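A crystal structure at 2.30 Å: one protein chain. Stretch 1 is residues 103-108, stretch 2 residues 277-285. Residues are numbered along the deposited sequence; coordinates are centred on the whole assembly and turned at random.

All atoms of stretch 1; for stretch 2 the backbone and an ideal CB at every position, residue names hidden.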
ATOM      1  N   TYR A 103      -8.623  17.329 -14.746  1.00 36.08           N
ATOM      2  CA  TYR A 103      -8.658  17.909 -13.412  1.00 31.41           C
ATOM      3  C   TYR A 103      -7.374  18.691 -13.194  1.00 33.08           C
ATOM      4  O   TYR A 103      -6.338  18.379 -13.805  1.00 32.15           O
ATOM      5  CB  TYR A 103      -8.844  16.819 -12.346  1.00 29.03           C
ATOM      6  CG  TYR A 103     -10.241  16.257 -12.334  1.00 25.57           C
ATOM      7  CD1 TYR A 103     -11.202  16.755 -11.466  1.00 28.39           C
ATOM      8  CD2 TYR A 103     -10.606  15.238 -13.202  1.00 35.77           C
ATOM      9  CE1 TYR A 103     -12.500  16.240 -11.460  1.00 37.49           C
ATOM     10  CE2 TYR A 103     -11.903  14.711 -13.203  1.00 29.32           C
ATOM     11  CZ  TYR A 103     -12.845  15.224 -12.332  1.00 36.98           C
ATOM     12  OH  TYR A 103     -14.131  14.724 -12.325  1.00 34.73           O
ATOM     13  N   ASP A 104      -7.446  19.711 -12.338  1.00 37.98           N
ATOM     14  CA  ASP A 104      -6.280  20.543 -12.039  1.00 34.11           C
ATOM     15  C   ASP A 104      -5.149  19.709 -11.451  1.00 36.64           C
ATOM     16  O   ASP A 104      -4.000  19.840 -11.862  1.00 31.03           O
ATOM     17  CB  ASP A 104      -6.632  21.663 -11.057  1.00 35.42           C
ATOM     18  CG  ASP A 104      -7.587  22.680 -11.645  1.00 36.35           C
ATOM     19  OD1 ASP A 104      -7.594  22.858 -12.865  1.00 36.11           O
ATOM     20  OD2 ASP A 104      -8.332  23.308 -10.881  1.00 42.92           O
ATOM     21  N   LYS A 105      -5.483  18.852 -10.488  1.00 36.64           N
ATOM     22  CA  LYS A 105      -4.454  18.191  -9.702  1.00 34.58           C
ATOM     23  C   LYS A 105      -4.703  16.708  -9.433  1.00 34.88           C
ATOM     24  O   LYS A 105      -5.829  16.222  -9.498  1.00 31.58           O
ATOM     25  CB  LYS A 105      -4.226  18.965  -8.399  1.00 32.85           C
ATOM     26  CG  LYS A 105      -3.332  20.201  -8.596  1.00 32.03           C
ATOM     27  CD  LYS A 105      -3.135  20.988  -7.307  1.00 31.24           C
ATOM     28  CE  LYS A 105      -2.069  22.062  -7.478  1.00 36.91           C
ATOM     29  NZ  LYS A 105      -2.325  22.844  -8.724  1.00 32.56           N
ATOM     30  N   VAL A 106      -3.622  15.990  -9.155  1.00 35.93           N
ATOM     31  CA  VAL A 106      -3.711  14.595  -8.778  1.00 25.16           C
ATOM     32  C   VAL A 106      -2.781  14.321  -7.596  1.00 27.02           C
ATOM     33  O   VAL A 106      -1.750  14.983  -7.415  1.00 23.75           O
ATOM     34  CB  VAL A 106      -3.381  13.655  -9.972  1.00 31.60           C
ATOM     35  CG1 VAL A 106      -1.908  13.682 -10.279  1.00 20.44           C
ATOM     36  CG2 VAL A 106      -3.837  12.208  -9.682  1.00 22.94           C
ATOM     37  N   LEU A 107      -3.173  13.340  -6.791  1.00 25.62           N
ATOM     38  CA  LEU A 107      -2.402  12.889  -5.639  1.00 23.66           C
ATOM     39  C   LEU A 107      -2.215  11.384  -5.772  1.00 23.78           C
ATOM     40  O   LEU A 107      -3.204  10.643  -5.800  1.00 21.31           O
ATOM     41  CB  LEU A 107      -3.168  13.258  -4.364  1.00 25.19           C
ATOM     42  CG  LEU A 107      -2.873  12.704  -2.969  1.00 32.23           C
ATOM     43  CD1 LEU A 107      -1.425  12.325  -2.748  1.00 37.61           C
ATOM     44  CD2 LEU A 107      -3.335  13.753  -1.951  1.00 35.79           C
ATOM     45  N   MET A 108      -0.959  10.938  -5.888  1.00 22.23           N
ATOM     46  CA  MET A 108      -0.650   9.515  -6.098  1.00 23.22           C
ATOM     47  C   MET A 108      -0.446   8.785  -4.776  1.00 23.66           C
ATOM     48  O   MET A 108       0.282   9.256  -3.914  1.00 18.68           O
ATOM     49  CB  MET A 108       0.630   9.320  -6.939  1.00 20.29           C
ATOM     50  CG  MET A 108       0.650  10.006  -8.285  1.00 28.08           C
ATOM     51  SD  MET A 108      -0.716   9.542  -9.360  1.00 37.04           S
ATOM     52  CE  MET A 108      -0.237   7.879  -9.833  1.00 29.59           C
ATOM     53  N   UNK A 277      -9.936  19.413  -8.601  1.00 30.19           N
ATOM     54  CA  UNK A 277      -9.492  20.736  -9.033  1.00 44.96           C
ATOM     55  C   UNK A 277      -8.866  21.525  -7.894  1.00 32.05           C
ATOM     56  O   UNK A 277      -8.979  21.130  -6.739  1.00 34.91           O
ATOM     57  CB  UNK A 277     -10.666  21.521  -9.621  1.00 44.96           C
ATOM     58  N   UNK A 278      -8.226  22.644  -8.226  1.00 37.84           N
ATOM     59  CA  UNK A 278      -7.523  23.466  -7.224  1.00 37.27           C
ATOM     60  C   UNK A 278      -8.350  23.862  -5.995  1.00 31.33           C
ATOM     61  O   UNK A 278      -7.850  23.805  -4.874  1.00 38.63           O
ATOM     62  CB  UNK A 278      -7.019  24.744  -7.898  1.00 37.27           C
ATOM     63  N   UNK A 279      -9.612  24.228  -6.192  1.00 29.69           N
ATOM     64  CA  UNK A 279     -10.442  24.647  -5.065  1.00 37.15           C
ATOM     65  C   UNK A 279     -10.621  23.583  -3.982  1.00 43.91           C
ATOM     66  O   UNK A 279     -10.772  23.920  -2.806  1.00 45.85           O
ATOM     67  CB  UNK A 279     -11.819  25.066  -5.583  1.00 37.15           C
ATOM     68  N   UNK A 280     -10.618  22.303  -4.363  1.00 42.74           N
ATOM     69  CA  UNK A 280     -10.644  21.237  -3.365  1.00 34.54           C
ATOM     70  C   UNK A 280      -9.239  20.770  -2.978  1.00 29.95           C
ATOM     71  O   UNK A 280      -8.917  20.706  -1.800  1.00 35.94           O
ATOM     72  CB  UNK A 280     -11.456  20.052  -3.891  1.00 34.54           C
ATOM     73  N   UNK A 281      -8.391  20.468  -3.959  1.00 32.35           N
ATOM     74  CA  UNK A 281      -7.082  19.879  -3.652  1.00 30.97           C
ATOM     75  C   UNK A 281      -6.178  20.759  -2.784  1.00 33.10           C
ATOM     76  O   UNK A 281      -5.472  20.248  -1.927  1.00 38.83           O
ATOM     77  CB  UNK A 281      -6.354  19.561  -4.960  1.00 30.97           C
ATOM     78  N   UNK A 282      -6.195  22.074  -3.000  1.00 30.29           N
ATOM     79  CA  UNK A 282      -5.252  22.952  -2.311  1.00 37.08           C
ATOM     80  C   UNK A 282      -5.588  23.113  -0.834  1.00 37.47           C
ATOM     81  O   UNK A 282      -4.872  23.773  -0.078  1.00 46.19           O
ATOM     82  CB  UNK A 282      -5.225  24.325  -2.986  1.00 37.08           C
ATOM     83  N   UNK A 283      -6.687  22.493  -0.441  1.00 34.58           N
ATOM     84  CA  UNK A 283      -7.131  22.475   0.935  1.00 35.88           C
ATOM     85  C   UNK A 283      -6.138  21.670   1.777  1.00 47.63           C
ATOM     86  O   UNK A 283      -6.028  21.872   2.986  1.00 59.95           O
ATOM     87  CB  UNK A 283      -8.542  21.892   1.042  1.00 35.88           C
ATOM     88  N   UNK A 284      -5.405  20.766   1.123  1.00 45.95           N
ATOM     89  CA  UNK A 284      -4.360  19.973   1.777  1.00 40.33           C
ATOM     90  C   UNK A 284      -3.054  20.757   1.843  1.00 48.00           C
ATOM     91  O   UNK A 284      -2.615  21.339   0.844  1.00 45.63           O
ATOM     92  CB  UNK A 284      -4.145  18.651   1.037  1.00 40.33           C
ATOM     93  N   UNK A 285      -2.429  20.782   3.015  1.00 49.22           N
ATOM     94  CA  UNK A 285      -1.216  21.586   3.189  1.00 56.85           C
ATOM     95  C   UNK A 285       0.055  20.736   3.299  1.00 49.31           C
ATOM     96  O   UNK A 285       0.006  19.578   3.720  1.00 39.42           O
ATOM     97  CB  UNK A 285      -1.353  22.460   4.437  1.00 56.85           C
TER

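Position 277 sits just before a helix, with phi/psi of -85/169 and CA-to-CB sideways to stretch 1. Its ideal CB is already tight against Asp104, 3.2 Å from OD2, so bulk there has to turn aside. Nearby, the backbone N of Asp104 offers a donor. A short side chain carrying an acceptor suits, Asn, Asp or perhaps Ser, though a second carboxylate would crowd that of Asp104. The deposited residue is Asn277: Asp104 N donates to Asn277 OD1 at 2.9 Å. The side chain makes no capping bond in its own helix; its oxygen is spent across the contact.

At 278 the backbone speaks first. Its N points at the carboxylate of Asp104, 2.7 Å from OD2 with a nearly straight hydrogen bond (174°), a bond that asks little of the side chain. The ideal CB lies 5.1 Å from Lys105 NZ, close enough for a short acid to reach the ammonium; Asn could offer an acceptor without the charge. Asp278, chi1 m, brings OD1 to 2.8 Å from Lys105 NZ in a salt bridge. The price is a like charge nearby, with Asp104 OD2 3.9 Å from Asp278 OD2; the salt bridge is to Asp278 alone, Lys105 NZ staying 6.4 Å from Asp104 OD2.

Position 279 points away and 280 is out of reach, so stretch 1 prescribes neither; they are Asp279 and Val280.

Position 281 turns back toward stretch 1, its ideal CB 4.1 Å from Lys105 CB. Beyond lies the strand, with the aliphatic start of Lys105 and then Leu107 on the same side. A long, flexible apolar chain suits; Leu would serve the near part but reach less far. Met281 (chi1 t, then p and p) reaches the strand with its CE, which lies 3.5 Å from Lys105 O, 3.8 Å from Val106 CA and 4.2 Å from Leu107 CB, meeting backbone as well as side chain.

Position 282 points sideways, with no atom of stretch 1 within 5.5 Å of its ideal CB. Only a longer chain can arrive, and the methylenes of Lys105 favour an apolar one. Leu282 obliges, CD2 lying 3.9 Å from Lys105 CE.

Position 283 is out of reach and holds Val283, inside a type I turn that runs from 281 to 284.

At the end of that turn, 284 points toward stretch 1 across a gap facing Leu107. Leu, Met or Ile could span it. Leu284 does, its CD1 packing 3.8 Å from Leu107 CD2.

Position 285 is out of reach; Lys285 instead makes a weak hydrogen bond from NZ to Leu282 O, 3.4 Å.

Stretch 2 277-285: NDDVMLVLK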
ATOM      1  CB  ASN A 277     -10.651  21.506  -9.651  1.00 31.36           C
ATOM      2  CG  ASN A 277     -11.038  20.968 -10.993  1.00 36.76           C
ATOM      3  OD1 ASN A 277     -10.184  20.548 -11.778  1.00 40.95           O
ATOM      4  ND2 ASN A 277     -12.334  20.969 -11.275  1.00 38.52           N
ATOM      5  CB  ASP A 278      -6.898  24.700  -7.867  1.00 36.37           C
ATOM      6  CG  ASP A 278      -5.621  24.382  -8.614  1.00 44.93           C
ATOM      7  OD1 ASP A 278      -5.025  23.324  -8.346  1.00 50.79           O
ATOM      8  OD2 ASP A 278      -5.204  25.191  -9.464  1.00 53.87           O
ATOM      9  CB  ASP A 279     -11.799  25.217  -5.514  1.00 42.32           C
ATOM     10  CG  ASP A 279     -12.563  24.281  -6.441  1.00 54.35           C
ATOM     11  OD1 ASP A 279     -11.972  23.798  -7.431  1.00 60.40           O
ATOM     12  OD2 ASP A 279     -13.771  24.049  -6.191  1.00 55.01           O
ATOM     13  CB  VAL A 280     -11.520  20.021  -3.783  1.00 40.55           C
ATOM     14  CG1 VAL A 280     -12.976  20.432  -3.942  1.00 46.01           C
ATOM     15  CG2 VAL A 280     -11.017  19.435  -5.063  1.00 57.18           C
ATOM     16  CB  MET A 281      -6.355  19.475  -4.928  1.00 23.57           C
ATOM     17  CG  MET A 281      -5.164  18.558  -4.685  1.00 32.25           C
ATOM     18  SD  MET A 281      -5.624  16.833  -4.337  1.00 35.64           S
ATOM     19  CE  MET A 281      -5.733  16.182  -6.004  1.00 24.25           C
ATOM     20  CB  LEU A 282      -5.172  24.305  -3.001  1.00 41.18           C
ATOM     21  CG  LEU A 282      -4.444  24.234  -4.340  1.00 39.59           C
ATOM     22  CD1 LEU A 282      -4.593  25.546  -5.120  1.00 32.22           C
ATOM     23  CD2 LEU A 282      -2.976  23.861  -4.106  1.00 34.57           C
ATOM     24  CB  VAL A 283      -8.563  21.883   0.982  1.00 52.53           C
ATOM     25  CG1 VAL A 283      -8.678  20.731   1.971  1.00 41.87           C
ATOM     26  CG2 VAL A 283      -9.605  22.987   1.207  1.00 37.50           C
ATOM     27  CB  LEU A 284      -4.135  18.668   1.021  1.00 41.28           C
ATOM     28  CG  LEU A 284      -5.279  17.655   0.990  1.00 34.90           C
ATOM     29  CD1 LEU A 284      -5.047  16.643  -0.108  1.00 34.13           C
ATOM     30  CD2 LEU A 284      -5.387  16.971   2.325  1.00 37.45           C
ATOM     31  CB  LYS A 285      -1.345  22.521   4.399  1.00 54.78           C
ATOM     32  CG  LYS A 285      -2.620  23.351   4.421  1.00 51.35           C
ATOM     33  CD  LYS A 285      -2.706  24.290   3.230  1.00 48.64           C
ATOM     34  CE  LYS A 285      -4.016  25.087   3.258  1.00 60.61           C
ATOM     35  NZ  LYS A 285      -4.088  26.128   2.185  1.00 64.28           N
TER
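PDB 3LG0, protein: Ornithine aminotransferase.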